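Local coordinates for protein 2-hydroxyhepta-2,4-diene-1,7-dioate isomerase (Corynebacterium glutamicum, PDB 4DBF) that probably acts as a magnesium-dependent lyase or isomerase of the FAH family, with oxaloacetate decarboxylase as the activity ascribed to it, at residues 168-171 with 172-175; 237-240 with 241-245. All blocks are in the same frame, centred on the assembly; numbering follows the deposited sequence.

Contact 1: 168-171 with 172-175; sequences VSSR and DLQF
Ser170 and Leu173 meet in a helix N-cap, a local contact where strand 159-170 ends and the short helix 171-177 begins. Ser170 is the N-cap residue. Its OG lies opposite its own backbone N about the CA-CB bond (chi1 171°), which brings it beside the carbonyl carbon, where it accepts the Leu173 N-H at 3.2 Å. Leu173 CG lies 3.3 Å from Ser170 OG, and its CD1 touches Ser170 CB. The first helical bonds follow directly: Gln174 N donates to Ser170 O at 3.0 Å and Phe175 N to Arg171 O at 3.2 Å.

One turn apart, Arg171 and Gln174 run alongside each other in the same direction. The arginine bends at chi2 (-62°), whereas the glutamine is extended beyond CG. Arg171 NH1 reaches Gln174 OE1 at 3.0 Å, a bond near the guanidinium plane that lands on a lone pair in the carbonyl plane, although the two flat groups are turned 50° apart. Gln174 OE1 also lies 3.6 Å from Ser169 CB. The guanidinium forms salt bridges to Glu134 and to the magnesium ligand Glu136. Arg171 is thus a second-shell residue of the magnesium site, and these three partners probably restrict how its guanidinium turns.

Ser170 OG is also bonded to Thr131 O, and Ser169 OG to Asp167 O and Lys184 NZ. Strand 133-143 meets the contact through Glu134, backbone-paired with Ser169, and Glu136; helix 181-185 packs against Leu173 and Gln174 through Arg182, Ala183 and Lys184.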
# COMPACT_ATOMS: atom_id res chain seq x y z
N VAL A 168 -6.30 13.67 -2.81
CA VAL A 168 -5.58 14.82 -3.38
C VAL A 168 -4.71 14.24 -4.49
O VAL A 168 -4.17 13.17 -4.30
CB VAL A 168 -4.70 15.44 -2.30
CG1 VAL A 168 -3.85 16.55 -2.88
CG2 VAL A 168 -5.63 15.99 -1.14
N SER A 169 -4.62 14.92 -5.63
CA SER A 169 -4.01 14.36 -6.83
C SER A 169 -3.31 15.50 -7.63
O SER A 169 -3.98 16.52 -7.93
CB SER A 169 -5.15 13.85 -7.77
OG SER A 169 -6.21 13.18 -7.01
N SER A 170 -2.02 15.32 -7.94
CA SER A 170 -1.31 16.22 -8.88
C SER A 170 -1.74 15.79 -10.29
O SER A 170 -1.33 14.72 -10.75
CB SER A 170 0.20 16.04 -8.77
OG SER A 170 0.88 16.75 -9.83
N ARG A 171 -2.57 16.58 -10.96
CA ARG A 171 -3.02 16.19 -12.32
C ARG A 171 -1.87 16.15 -13.31
O ARG A 171 -1.87 15.36 -14.24
CB ARG A 171 -4.06 17.17 -12.85
CG ARG A 171 -5.26 17.29 -11.97
CD ARG A 171 -6.07 15.96 -11.81
NE ARG A 171 -7.30 16.20 -11.10
CZ ARG A 171 -8.00 15.25 -10.46
NH1 ARG A 171 -7.57 14.01 -10.41
NH2 ARG A 171 -9.08 15.58 -9.77
N ASP A 172 -0.90 17.03 -13.12
CA ASP A 172 0.28 17.02 -13.99
C ASP A 172 1.09 15.76 -13.85
O ASP A 172 1.62 15.21 -14.87
CB ASP A 172 1.20 18.25 -13.69
CG ASP A 172 0.59 19.58 -14.19
OD1 ASP A 172 -0.40 19.54 -14.96
OD2 ASP A 172 1.06 20.67 -13.73
N LEU A 173 1.28 15.28 -12.60
CA LEU A 173 2.03 14.02 -12.44
C LEU A 173 1.23 12.82 -12.94
O LEU A 173 1.87 11.87 -13.48
CB LEU A 173 2.49 13.76 -10.99
CG LEU A 173 3.50 14.78 -10.44
CD1 LEU A 173 3.69 14.52 -8.96
CD2 LEU A 173 4.85 14.73 -11.16
N GLN A 174 -0.09 12.85 -12.78
CA GLN A 174 -0.90 11.74 -13.29
C GLN A 174 -0.62 11.56 -14.82
O GLN A 174 -0.39 10.44 -15.31
CB GLN A 174 -2.36 11.99 -13.13
CG GLN A 174 -2.90 11.73 -11.78
CD GLN A 174 -4.42 11.94 -11.74
OE1 GLN A 174 -4.92 12.94 -11.29
NE2 GLN A 174 -5.15 10.96 -12.22
N PHE A 175 -0.69 12.68 -15.53
CA PHE A 175 -0.28 12.69 -16.93
C PHE A 175 1.17 12.33 -17.19
O PHE A 175 1.40 11.48 -18.03
CB PHE A 175 -0.62 14.04 -17.61
CG PHE A 175 -0.19 14.08 -19.03
CD1 PHE A 175 -0.89 13.34 -20.00
CD2 PHE A 175 0.95 14.78 -19.40
CE1 PHE A 175 -0.49 13.33 -21.33
CE2 PHE A 175 1.37 14.76 -20.74
CZ PHE A 175 0.64 14.03 -21.68

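Contact 2: 237-240 with 241-245; sequences EIIE and FITAS
Thr243 turns its hydroxyl back onto Ile239 O, a bond to the preceding helical turn near the C-terminal end of helix 235-243. Thr243 OG1 donates to that carbonyl at 2.7 Å, and Thr243 N donates to it as well, at 3.0 Å. The two donors reach the oxygen from opposite faces of the carbonyl plane, each tilted about 30° from it. With chi1 at 68°, OG1 sits between the backbone N and the carbonyl carbon, which is what lets it reach back along the helix. OG1 is also bonded to Val150 N, so the same hydroxyl joins the helix to a neighbouring loop.

The remaining backbone bonds are helical i to i+4 pairs. Phe241 N donates to Glu237 O and Ile242 N to Ile238 O. Ala244 N to Glu240 O is equally short at 3.0 Å but more bent, with an N-H...O angle of 131°. Ser245 N then bonds to Ile242 O, a tighter turn.

Apolar contact runs along the buried side. Ile238 and Ile242 point the same way, and Ile238 CG2 touches Ile242 CD1 at 3.8 Å. Ile242 CG1 also rests 3.3 Å from Ile238 O, beside the bond that carbonyl accepts. Both isoleucines pack on Ile86 of strand 83-87 and Ile254 of strand 253-255, and Ile239 on Ile254, whereas Phe241 reaches Arg182 of the second subunit.

The extended Glu240 chain carries OE2 to Ala152 N, from which it accepts a hydrogen bond. Chemically, then, a helix whose isoleucines face the strands has a turn near its C-terminal end braced by the buried Thr243 hydroxyl, which donates to Ile239 O and is also bonded to Val150 N.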
# COMPACT_ATOMS: atom_id res chain seq x y z
N GLU A 237 -20.85 -3.62 -5.09
CA GLU A 237 -20.07 -4.11 -6.20
C GLU A 237 -18.58 -3.67 -6.02
O GLU A 237 -17.67 -4.41 -6.37
CB GLU A 237 -20.57 -3.55 -7.53
CG GLU A 237 -19.78 -4.05 -8.69
CD GLU A 237 -20.23 -3.51 -10.06
OE1 GLU A 237 -21.18 -2.69 -10.14
OE2 GLU A 237 -19.57 -3.92 -11.05
N ILE A 238 -18.35 -2.46 -5.50
CA ILE A 238 -16.95 -2.04 -5.20
C ILE A 238 -16.28 -3.06 -4.26
O ILE A 238 -15.18 -3.55 -4.51
CB ILE A 238 -16.95 -0.67 -4.54
CG1 ILE A 238 -17.50 0.36 -5.54
CG2 ILE A 238 -15.48 -0.25 -4.14
CD1 ILE A 238 -17.67 1.79 -4.91
N ILE A 239 -16.92 -3.38 -3.16
CA ILE A 239 -16.37 -4.33 -2.20
C ILE A 239 -16.11 -5.75 -2.77
O ILE A 239 -15.10 -6.34 -2.52
CB ILE A 239 -17.16 -4.30 -0.90
CG1 ILE A 239 -16.84 -3.03 -0.14
CG2 ILE A 239 -16.84 -5.48 -0.04
CD1 ILE A 239 -17.97 -2.46 0.63
N GLU A 240 -17.02 -6.23 -3.58
CA GLU A 240 -16.86 -7.50 -4.24
C GLU A 240 -15.69 -7.50 -5.23
O GLU A 240 -14.89 -8.42 -5.29
CB GLU A 240 -18.13 -7.80 -4.98
CG GLU A 240 -18.10 -9.04 -5.78
CD GLU A 240 -19.42 -9.27 -6.47
OE1 GLU A 240 -19.62 -8.68 -7.51
OE2 GLU A 240 -20.24 -10.00 -5.96
N PHE A 241 -15.61 -6.43 -6.00
CA PHE A 241 -14.55 -6.22 -6.96
C PHE A 241 -13.15 -6.19 -6.32
O PHE A 241 -12.27 -6.84 -6.73
CB PHE A 241 -14.83 -4.92 -7.68
CG PHE A 241 -13.83 -4.54 -8.72
CD1 PHE A 241 -13.80 -5.19 -9.91
CD2 PHE A 241 -12.99 -3.50 -8.54
CE1 PHE A 241 -12.91 -4.82 -10.88
CE2 PHE A 241 -12.09 -3.14 -9.49
CZ PHE A 241 -12.06 -3.80 -10.66
N ILE A 242 -13.01 -5.44 -5.27
CA ILE A 242 -11.77 -5.34 -4.57
C ILE A 242 -11.41 -6.65 -3.91
O ILE A 242 -10.37 -7.16 -4.15
CB ILE A 242 -11.81 -4.20 -3.55
CG1 ILE A 242 -12.00 -2.87 -4.24
CG2 ILE A 242 -10.57 -4.21 -2.70
CD1 ILE A 242 -12.11 -1.73 -3.29
N THR A 243 -12.30 -7.19 -3.09
CA THR A 243 -12.02 -8.37 -2.34
C THR A 243 -11.93 -9.65 -3.16
O THR A 243 -11.52 -10.65 -2.69
CB THR A 243 -12.97 -8.53 -1.13
OG1 THR A 243 -14.29 -8.78 -1.58
CG2 THR A 243 -12.96 -7.31 -0.33
N ALA A 244 -12.29 -9.60 -4.42
CA ALA A 244 -12.04 -10.71 -5.32
C ALA A 244 -10.55 -10.85 -5.68
O ALA A 244 -10.13 -11.88 -6.12
CB ALA A 244 -12.85 -10.58 -6.57
N SER A 245 -9.82 -9.76 -5.52
CA SER A 245 -8.42 -9.72 -5.86
C SER A 245 -7.51 -9.66 -4.62
O SER A 245 -6.53 -10.29 -4.58
CB SER A 245 -8.13 -8.52 -6.78
OG SER A 245 -8.53 -8.72 -8.09

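Contact 1 closes before contact 2 opens along the chain; their centres are 25 Å apart and their nearest atoms about 16 Å, so they do not touch. Both belong to the FAA hydrolase C-terminal region, and each involves one of the few helices of a chain with far more strand than helix. Strand 133-143 relates them: it pairs with strand 159-170, which leads into contact 1, and with strand 253-255, on which contact 2 packs. It also carries the magnesium ligands Glu136 and Glu138. Contact 1 borders the metal site, whereas contact 2 joins the subunit interface, Phe241 packing on Arg182 of the second subunit, whose helix 181-185 lies beside contact 1 within each chain.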